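Local structure of decaprenyl diphosphate synthase (Rhodobacter capsulatus, 3MZV) at residues A79-F84 with F129-D134; E142-A147 with F184-E189; R174-K179 with F216-D221. The protein probably condenses isopentenyl diphosphate with farnesyl diphosphate to build a long all-trans polyprenyl diphosphate, a precursor of isoprenoid quinone side chains. One frame throughout, in Å; residues are numbered along the deposited sequence.

Contact 1 of 3, residues A79-F84 with F129-D134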
loop_
_atom_site.group_PDB
_atom_site.type_symbol
_atom_site.label_atom_id
_atom_site.label_comp_id
_atom_site.label_asym_id
_atom_site.label_seq_id
_atom_site.Cartn_x
_atom_site.Cartn_y
_atom_site.Cartn_z
ATOM N N ALA B 79 -0.031 -16.400 8.040
ATOM C CA ALA B 79 0.640 -16.881 6.801
ATOM C C ALA B 79 0.003 -16.258 5.533
ATOM O O ALA B 79 0.744 -15.809 4.635
ATOM C CB ALA B 79 0.668 -18.371 6.719
ATOM N N ALA B 80 -1.334 -16.187 5.491
ATOM C CA ALA B 80 -2.021 -15.527 4.384
ATOM C C ALA B 80 -1.640 -14.014 4.290
ATOM O O ALA B 80 -1.370 -13.480 3.226
ATOM C CB ALA B 80 -3.487 -15.697 4.497
ATOM N N THR B 81 -1.566 -13.353 5.438
ATOM C CA THR B 81 -1.202 -11.957 5.474
ATOM C C THR B 81 0.218 -11.720 4.973
ATOM O O THR B 81 0.462 -10.829 4.156
ATOM C CB THR B 81 -1.381 -11.334 6.935
ATOM O OG1 THR B 81 -2.739 -11.467 7.373
ATOM C CG2 THR B 81 -0.952 -9.880 6.941
ATOM N N VAL B 82 1.148 -12.547 5.411
ATOM C CA VAL B 82 2.528 -12.506 4.919
ATOM C C VAL B 82 2.564 -12.673 3.379
ATOM O O VAL B 82 3.244 -11.946 2.683
ATOM C CB VAL B 82 3.352 -13.601 5.613
ATOM C CG1 VAL B 82 4.669 -13.845 4.891
ATOM C CG2 VAL B 82 3.619 -13.192 7.058
ATOM N N GLU B 83 1.780 -13.579 2.850
ATOM C CA GLU B 83 1.755 -13.756 1.432
ATOM C C GLU B 83 1.102 -12.594 0.702
ATOM O O GLU B 83 1.586 -12.204 -0.368
ATOM C CB GLU B 83 1.033 -15.029 1.071
ATOM C CG GLU B 83 1.240 -15.377 -0.395
ATOM C CD GLU B 83 2.577 -15.999 -0.709
ATOM O OE1 GLU B 83 3.640 -15.564 -0.186
ATOM O OE2 GLU B 83 2.567 -16.946 -1.538
ATOM N N PHE B 84 -0.007 -12.071 1.252
ATOM C CA PHE B 84 -0.629 -10.855 0.689
ATOM C C PHE B 84 0.377 -9.694 0.634
ATOM O O PHE B 84 0.463 -8.972 -0.369
ATOM C CB PHE B 84 -1.856 -10.430 1.500
ATOM C CG PHE B 84 -3.139 -11.168 1.142
ATOM C CD1 PHE B 84 -3.568 -11.267 -0.158
ATOM C CD2 PHE B 84 -3.951 -11.663 2.146
ATOM C CE1 PHE B 84 -4.786 -11.886 -0.467
ATOM C CE2 PHE B 84 -5.167 -12.241 1.866
ATOM C CZ PHE B 84 -5.580 -12.366 0.539
ATOM N N PHE B 129 -4.563 -6.560 6.296
ATOM C CA PHE B 129 -4.698 -6.022 7.641
ATOM C C PHE B 129 -6.081 -6.206 8.232
ATOM O O PHE B 129 -6.203 -6.454 9.407
ATOM C CB PHE B 129 -4.133 -4.610 7.735
ATOM C CG PHE B 129 -2.676 -4.649 7.887
ATOM C CD1 PHE B 129 -1.890 -4.865 6.788
ATOM C CD2 PHE B 129 -2.083 -4.642 9.172
ATOM C CE1 PHE B 129 -0.529 -4.982 6.911
ATOM C CE2 PHE B 129 -0.736 -4.747 9.294
ATOM C CZ PHE B 129 0.046 -4.929 8.147
ATOM N N GLN B 130 -7.118 -6.121 7.415
ATOM C CA GLN B 130 -8.453 -6.391 7.873
ATOM C C GLN B 130 -8.520 -7.799 8.426
ATOM O O GLN B 130 -9.037 -8.011 9.540
ATOM C CB GLN B 130 -9.455 -6.199 6.740
ATOM C CG GLN B 130 -10.884 -6.268 7.171
ATOM C CD GLN B 130 -11.832 -6.218 5.995
ATOM O OE1 GLN B 130 -11.466 -6.573 4.854
ATOM N NE2 GLN B 130 -13.052 -5.794 6.256
ATOM N N LEU B 131 -7.965 -8.742 7.659
ATOM C CA LEU B 131 -7.904 -10.136 8.053
ATOM C C LEU B 131 -7.195 -10.333 9.408
ATOM O O LEU B 131 -7.710 -11.073 10.264
ATOM C CB LEU B 131 -7.181 -10.915 6.966
ATOM C CG LEU B 131 -6.880 -12.401 7.213
ATOM C CD1 LEU B 131 -8.146 -13.162 7.533
ATOM C CD2 LEU B 131 -6.191 -12.990 6.031
ATOM N N MET B 132 -6.072 -9.618 9.616
ATOM C CA MET B 132 -5.312 -9.756 10.853
ATOM C C MET B 132 -6.090 -9.414 12.107
ATOM O O MET B 132 -5.804 -9.976 13.158
ATOM C CB MET B 132 -4.056 -8.917 10.785
ATOM C CG MET B 132 -3.030 -9.511 9.913
ATOM S SD MET B 132 -2.684 -11.169 10.418
ATOM C CE MET B 132 -2.161 -10.742 12.082
ATOM N N THR B 133 -7.069 -8.524 11.990
ATOM C CA THR B 133 -7.891 -8.117 13.113
ATOM C C THR B 133 -8.751 -9.280 13.660
ATOM O O THR B 133 -9.092 -9.297 14.845
ATOM C CB THR B 133 -8.782 -6.898 12.796
ATOM O OG1 THR B 133 -9.835 -7.250 11.868
ATOM C CG2 THR B 133 -7.933 -5.764 12.251
ATOM N N ASP B 134 -9.048 -10.261 12.817
ATOM C CA ASP B 134 -9.734 -11.469 13.278
ATOM C C ASP B 134 -8.891 -12.202 14.358
ATOM O O ASP B 134 -9.439 -12.927 15.169
ATOM C CB ASP B 134 -9.961 -12.450 12.125
ATOM C CG ASP B 134 -10.982 -11.971 11.124
ATOM O OD1 ASP B 134 -11.552 -10.907 11.331
ATOM O OD2 ASP B 134 -11.175 -12.686 10.109
#
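Thr81 presses against Met132 and reaches the tip of Leu131. Its CB lies 3.7 Å from Met132 SD for one of the two Met132 conformers, so the approaches to Met132 are less certain than the others. From CB the two branches part. OG1 sits beside the backbone N (chi1 -59°), which brings it to its hydrogen bond with the carbonyl O of His77 one turn earlier; a weak second bond runs to Ser128 O on the facing helix. The same OG1 is 4.0 Å from Leu131 CD2. The other branch, CG2, is 3.6 Å from Met132 CG and also touches Leu144. This is helix-to-helix packing within the mainly helical isoprenoid synthase fold: segments 79-84 and 129-133, on helices 74-96 and 114-133, run nearly antiparallel, at 167°, their axes 9.5 Å apart. No hydrogen bond joins the two segments themselves. Leu131 inserts the CD2 methyl 4.1 Å from Ala80 CB. The same methyl approaches the edge of the Phe84 ring, near its plane, 4.4 Å from CE2. Away from this seam Phe129 meets Phe129 of the second subunit, while Gln130 NE2 hydrogen-bonds to Glu142 OE2 of that subunit.

Contact 2 of 3, residues E142-A147 with F184-E189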
loop_
_atom_site.group_PDB
_atom_site.type_symbol
_atom_site.label_atom_id
_atom_site.label_comp_id
_atom_site.label_asym_id
_atom_site.label_seq_id
_atom_site.Cartn_x
_atom_site.Cartn_y
_atom_site.Cartn_z
ATOM N N GLU B 142 1.268 -5.116 14.765
ATOM C CA GLU B 142 2.276 -4.097 14.783
ATOM C C GLU B 142 3.555 -4.577 14.064
ATOM O O GLU B 142 4.169 -3.827 13.326
ATOM C CB GLU B 142 2.584 -3.683 16.251
ATOM C CG GLU B 142 3.542 -2.501 16.442
ATOM C CD GLU B 142 5.047 -2.757 16.208
ATOM O OE1 GLU B 142 5.527 -3.893 16.323
ATOM O OE2 GLU B 142 5.742 -1.766 15.908
ATOM N N ILE B 143 3.931 -5.823 14.282
ATOM C CA ILE B 143 5.112 -6.399 13.644
ATOM C C ILE B 143 4.996 -6.443 12.123
ATOM O O ILE B 143 5.932 -6.096 11.419
ATOM C CB ILE B 143 5.352 -7.823 14.201
ATOM C CG1 ILE B 143 5.927 -7.679 15.637
ATOM C CG2 ILE B 143 6.276 -8.671 13.271
ATOM C CD1 ILE B 143 6.158 -8.961 16.438
ATOM N N LEU B 144 3.861 -6.907 11.631
ATOM C CA LEU B 144 3.655 -7.032 10.197
ATOM C C LEU B 144 3.503 -5.660 9.529
ATOM O O LEU B 144 3.986 -5.467 8.403
ATOM C CB LEU B 144 2.497 -7.955 9.929
ATOM C CG LEU B 144 2.687 -9.462 10.210
ATOM C CD1 LEU B 144 1.402 -10.204 9.992
ATOM C CD2 LEU B 144 3.759 -10.035 9.333
ATOM N N ALA B 145 2.909 -4.686 10.233
ATOM C CA ALA B 145 2.849 -3.309 9.745
ATOM C C ALA B 145 4.219 -2.694 9.637
ATOM O O ALA B 145 4.582 -2.055 8.631
ATOM C CB ALA B 145 1.906 -2.423 10.669
ATOM N N ASN B 146 4.990 -2.836 10.714
ATOM C CA ASN B 146 6.356 -2.351 10.696
ATOM C C ASN B 146 7.184 -2.972 9.559
ATOM O O ASN B 146 7.865 -2.258 8.808
ATOM C CB ASN B 146 7.021 -2.591 12.062
ATOM C CG ASN B 146 8.476 -2.120 12.082
ATOM O OD1 ASN B 146 8.739 -0.930 12.126
ATOM N ND2 ASN B 146 9.429 -3.086 12.039
ATOM N N ALA B 147 7.103 -4.268 9.401
ATOM C CA ALA B 147 7.839 -4.921 8.323
ATOM C C ALA B 147 7.438 -4.358 6.947
ATOM O O ALA B 147 8.244 -4.280 6.052
ATOM C CB ALA B 147 7.591 -6.400 8.352
ATOM N N PHE B 184 10.812 -12.093 5.946
ATOM C CA PHE B 184 11.143 -13.457 6.420
ATOM C C PHE B 184 11.199 -13.481 7.950
ATOM O O PHE B 184 10.654 -14.369 8.572
ATOM C CB PHE B 184 12.551 -13.912 5.951
ATOM C CG PHE B 184 12.622 -14.469 4.584
ATOM C CD1 PHE B 184 12.235 -13.745 3.494
ATOM C CD2 PHE B 184 13.263 -15.676 4.368
ATOM C CE1 PHE B 184 12.391 -14.258 2.200
ATOM C CE2 PHE B 184 13.434 -16.165 3.091
ATOM C CZ PHE B 184 12.960 -15.471 2.013
ATOM N N SER B 185 11.883 -12.515 8.555
ATOM C CA SER B 185 11.968 -12.437 10.004
ATOM C C SER B 185 10.610 -12.168 10.684
ATOM O O SER B 185 10.312 -12.778 11.726
ATOM C CB SER B 185 13.004 -11.416 10.496
ATOM O OG SER B 185 12.812 -10.084 10.045
ATOM N N ALA B 186 9.824 -11.267 10.114
ATOM C CA ALA B 186 8.436 -11.047 10.583
ATOM C C ALA B 186 7.637 -12.341 10.516
ATOM O O ALA B 186 6.881 -12.681 11.466
ATOM C CB ALA B 186 7.710 -9.896 9.741
ATOM N N ALA B 187 7.748 -13.064 9.400
ATOM C CA ALA B 187 6.985 -14.296 9.182
ATOM C C ALA B 187 7.224 -15.315 10.287
ATOM O O ALA B 187 6.261 -15.894 10.812
ATOM C CB ALA B 187 7.270 -14.948 7.786
ATOM N N THR B 188 8.495 -15.552 10.628
ATOM C CA THR B 188 8.823 -16.544 11.612
ATOM C C THR B 188 8.480 -16.034 13.001
ATOM O O THR B 188 7.898 -16.776 13.779
ATOM C CB THR B 188 10.325 -16.962 11.550
ATOM O OG1 THR B 188 11.146 -15.806 11.589
ATOM C CG2 THR B 188 10.581 -17.714 10.260
ATOM N N GLU B 189 8.816 -14.786 13.277
ATOM C CA GLU B 189 8.544 -14.175 14.565
ATOM C C GLU B 189 7.047 -14.250 14.943
ATOM O O GLU B 189 6.714 -14.577 16.062
ATOM C CB GLU B 189 8.954 -12.714 14.530
ATOM C CG GLU B 189 8.851 -11.976 15.873
ATOM C CD GLU B 189 9.329 -10.510 15.877
ATOM O OE1 GLU B 189 9.233 -9.809 14.862
ATOM O OE2 GLU B 189 9.818 -10.062 16.943
#
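Ala186 offers a single methyl to three residues of 142-147. Segments 142-147 and 184-189, on helices 138-161 and 169-194, pass antiparallel, at 173°, as neighbouring members of the mainly helical isoprenoid synthase bundle, and the small residues Ala147 and Ala186 let the CA atoms of Leu144 and Ala186 come within 6.3 Å. The apolar contacts gather on that methyl: Ala186 CB is 3.8 Å from Ala147 CB, and Leu144 CD2 and Ile143 CG2 each stand 4.0 Å from it. Leu144 at the same time packs on Leu78 and Val82 of helix 74-96, so it fills the junction of three helices. Farther round helix 138-161, Asn146 OD1 accepts a hydrogen bond from Arg127 NH1 of the second subunit. The remaining kind of interaction sets a polar group against hydrocarbon. Glu189, extended from CB outward, crosses the Ile143 side chain obliquely and lays its carboxylate end against both branches without a hydrogen bond to the facing segment. An alanine in place of Ile143 would probably open a gap beside Ala186 and deprive the Glu189 carboxylate of the hydrocarbon it rests on, setting it free to turn. Ile143 CD1, anti to CA about the CB-CG1 bond (chi2 176°), ends 3.6 Å from Glu189 CD.

Contact 3 of 3, residues R174-K179 with F216-D221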
loop_
_atom_site.group_PDB
_atom_site.type_symbol
_atom_site.label_atom_id
_atom_site.label_comp_id
_atom_site.label_asym_id
_atom_site.label_seq_id
_atom_site.Cartn_x
_atom_site.Cartn_y
_atom_site.Cartn_z
ATOM N N ARG B 174 21.609 -3.153 4.737
ATOM C CA ARG B 174 20.388 -2.450 5.115
ATOM C C ARG B 174 19.317 -2.563 4.033
ATOM O O ARG B 174 18.149 -2.765 4.344
ATOM C CB ARG B 174 20.743 -0.998 5.408
ATOM C CG ARG B 174 19.667 -0.137 6.055
ATOM C CD ARG B 174 20.338 0.792 7.112
ATOM N NE ARG B 174 21.724 1.164 6.771
ATOM C CZ ARG B 174 22.676 1.507 7.652
ATOM N NH1 ARG B 174 23.898 1.834 7.218
ATOM N NH2 ARG B 174 22.430 1.541 8.959
ATOM N N VAL B 175 19.708 -2.455 2.766
ATOM C CA VAL B 175 18.773 -2.562 1.669
ATOM C C VAL B 175 18.199 -3.956 1.627
ATOM O O VAL B 175 16.982 -4.135 1.487
ATOM C CB VAL B 175 19.425 -2.273 0.305
ATOM C CG1 VAL B 175 18.577 -2.834 -0.839
ATOM C CG2 VAL B 175 19.735 -0.754 0.162
ATOM N N ILE B 176 19.050 -4.976 1.717
ATOM C CA ILE B 176 18.515 -6.298 1.550
ATOM C C ILE B 176 17.703 -6.709 2.795
ATOM O O ILE B 176 16.752 -7.453 2.645
ATOM C CB ILE B 176 19.584 -7.353 1.138
ATOM C CG1 ILE B 176 20.629 -7.566 2.229
ATOM C CG2 ILE B 176 20.226 -6.905 -0.191
ATOM C CD1 ILE B 176 21.707 -8.704 1.853
ATOM N N ARG B 177 18.106 -6.240 3.976
ATOM C CA ARG B 177 17.410 -6.519 5.245
ATOM C C ARG B 177 16.012 -5.904 5.200
ATOM O O ARG B 177 15.032 -6.530 5.597
ATOM C CB ARG B 177 18.227 -6.008 6.455
ATOM C CG ARG B 177 17.651 -6.316 7.843
ATOM C CD ARG B 177 18.765 -6.235 8.874
ATOM N NE ARG B 177 19.326 -7.491 9.350
ATOM C CZ ARG B 177 20.573 -7.628 9.818
ATOM N NH1 ARG B 177 21.002 -8.799 10.278
ATOM N NH2 ARG B 177 21.422 -6.602 9.808
ATOM N N GLY B 178 15.899 -4.693 4.667
ATOM C CA GLY B 178 14.598 -4.051 4.522
ATOM C C GLY B 178 13.725 -4.679 3.449
ATOM O O GLY B 178 12.589 -5.073 3.712
ATOM N N LYS B 179 14.269 -4.779 2.248
ATOM C CA LYS B 179 13.558 -5.246 1.060
ATOM C C LYS B 179 13.156 -6.722 1.091
ATOM O O LYS B 179 12.229 -7.143 0.398
ATOM C CB LYS B 179 14.501 -5.080 -0.126
ATOM C CG LYS B 179 13.875 -5.043 -1.456
ATOM C CD LYS B 179 14.721 -5.662 -2.587
ATOM C CE LYS B 179 16.226 -5.635 -2.433
ATOM N NZ LYS B 179 16.873 -6.235 -3.655
ATOM N N PHE B 216 19.087 -15.437 1.303
ATOM C CA PHE B 216 18.273 -15.640 0.135
ATOM C C PHE B 216 18.532 -14.546 -0.922
ATOM O O PHE B 216 18.705 -14.824 -2.091
ATOM C CB PHE B 216 16.814 -15.589 0.628
ATOM C CG PHE B 216 15.804 -15.860 -0.406
ATOM C CD1 PHE B 216 15.355 -17.150 -0.618
ATOM C CD2 PHE B 216 15.207 -14.799 -1.097
ATOM C CE1 PHE B 216 14.339 -17.400 -1.555
ATOM C CE2 PHE B 216 14.194 -15.042 -2.048
ATOM C CZ PHE B 216 13.755 -16.328 -2.265
ATOM N N GLN B 217 18.592 -13.305 -0.485
ATOM C CA GLN B 217 18.846 -12.188 -1.384
ATOM C C GLN B 217 20.294 -12.205 -1.907
ATOM O O GLN B 217 20.513 -11.932 -3.062
ATOM C CB GLN B 217 18.603 -10.863 -0.734
ATOM C CG GLN B 217 18.749 -9.712 -1.700
ATOM C CD GLN B 217 17.754 -9.777 -2.821
ATOM O OE1 GLN B 217 18.104 -9.787 -4.015
ATOM N NE2 GLN B 217 16.503 -9.869 -2.446
ATOM N N ILE B 218 21.265 -12.467 -1.037
ATOM C CA ILE B 218 22.643 -12.565 -1.507
ATOM C C ILE B 218 22.790 -13.627 -2.575
ATOM O O ILE B 218 23.462 -13.395 -3.599
ATOM C CB ILE B 218 23.663 -12.822 -0.332
ATOM C CG1 ILE B 218 23.607 -11.679 0.673
ATOM C CG2 ILE B 218 25.091 -12.997 -0.946
ATOM C CD1 ILE B 218 24.480 -11.827 1.990
ATOM N N VAL B 219 22.129 -14.768 -2.409
ATOM C CA VAL B 219 22.148 -15.819 -3.437
ATOM C C VAL B 219 21.588 -15.287 -4.785
ATOM O O VAL B 219 22.179 -15.456 -5.803
ATOM C CB VAL B 219 21.387 -17.109 -3.026
ATOM C CG1 VAL B 219 21.092 -18.031 -4.252
ATOM C CG2 VAL B 219 22.199 -17.898 -2.002
ATOM N N ASP B 220 20.478 -14.599 -4.748
ATOM C CA ASP B 220 19.942 -14.012 -5.973
ATOM C C ASP B 220 20.897 -13.003 -6.608
ATOM O O ASP B 220 21.120 -13.027 -7.841
ATOM C CB ASP B 220 18.638 -13.346 -5.653
ATOM C CG ASP B 220 17.482 -14.324 -5.653
ATOM O OD1 ASP B 220 17.661 -15.448 -6.175
ATOM O OD2 ASP B 220 16.408 -13.930 -5.166
ATOM N N ASP B 221 21.487 -12.161 -5.765
ATOM C CA ASP B 221 22.433 -11.129 -6.272
ATOM C C ASP B 221 23.682 -11.777 -6.885
ATOM O O ASP B 221 24.197 -11.301 -7.887
ATOM C CB ASP B 221 22.823 -10.132 -5.192
ATOM C CG ASP B 221 21.617 -9.355 -4.630
ATOM O OD1 ASP B 221 20.528 -9.388 -5.220
ATOM O OD2 ASP B 221 21.784 -8.711 -3.589
HETATM O O HOH W 1 19.854 -6.724 -3.630
#
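Ile176 packs hard against Gln217 and Ile218, where segments 174-179 and 216-221 of helices 169-194 and 199-224 cross at 117° in the isoprenoid synthase fold. Segment 216-221 carries the start of the family's second aspartate-rich motif, Asp220 and Asp221; in relatives this motif binds the magnesium ions that hold the substrate diphosphate. The tight part is hydrocarbon. Ile176 has CG1 in the crowded position between the backbone N and the carbonyl carbon (chi1 65°), and its two branches then serve different partners: CG2 stands 3.5 Å from Gln217 CG, while CD1 lies 3.7 Å from Ile218 CG1. Beyond this, Ile218 leans on Ala298 and Trp301 of helix 290-308, which continues the packing.

The other part is polar and more open. Lys179, bent at chi2 and chi3, crosses the Gln217 side chain at about a right angle, with NZ 3.7 Å from Gln217 CD. It makes no direct bond to Asp221: NZ and Asp221 OD1 are 5.1 Å apart. Each end is also held elsewhere, NZ by Gln158 OE1 and Asp221 OD2 by the hydroxyl of Tyr172. One water links them, accepting from Lys179 NZ at 3.0 Å and donating to Asp221 OD2 at 2.8 Å.

In the fold
The three contacts join five helices, 74-96 to 199-224, of one isoprenoid synthase fold. Contact 1 closes before contact 2 opens, and helices 114-133 and 138-161 are successive in the chain; the centres of contacts 1 and 2 are about 11 Å apart and the two touch, Phe129 CZ lying 3.6 Å from Ala145 N. Contacts 2 and 3 alternate along the chain and share helix 169-194. Their centres are about 16 Å apart, with the rings of Phe184 and Phe216 meeting between them. Contacts 1 and 3, with centres about 24 Å apart, do not touch. Contacts 1 and 2 reach the second subunit with several residues and contact 3 with Arg174 alone; helix 169-194 runs between contact 2 and the aspartate-rich region of contact 3.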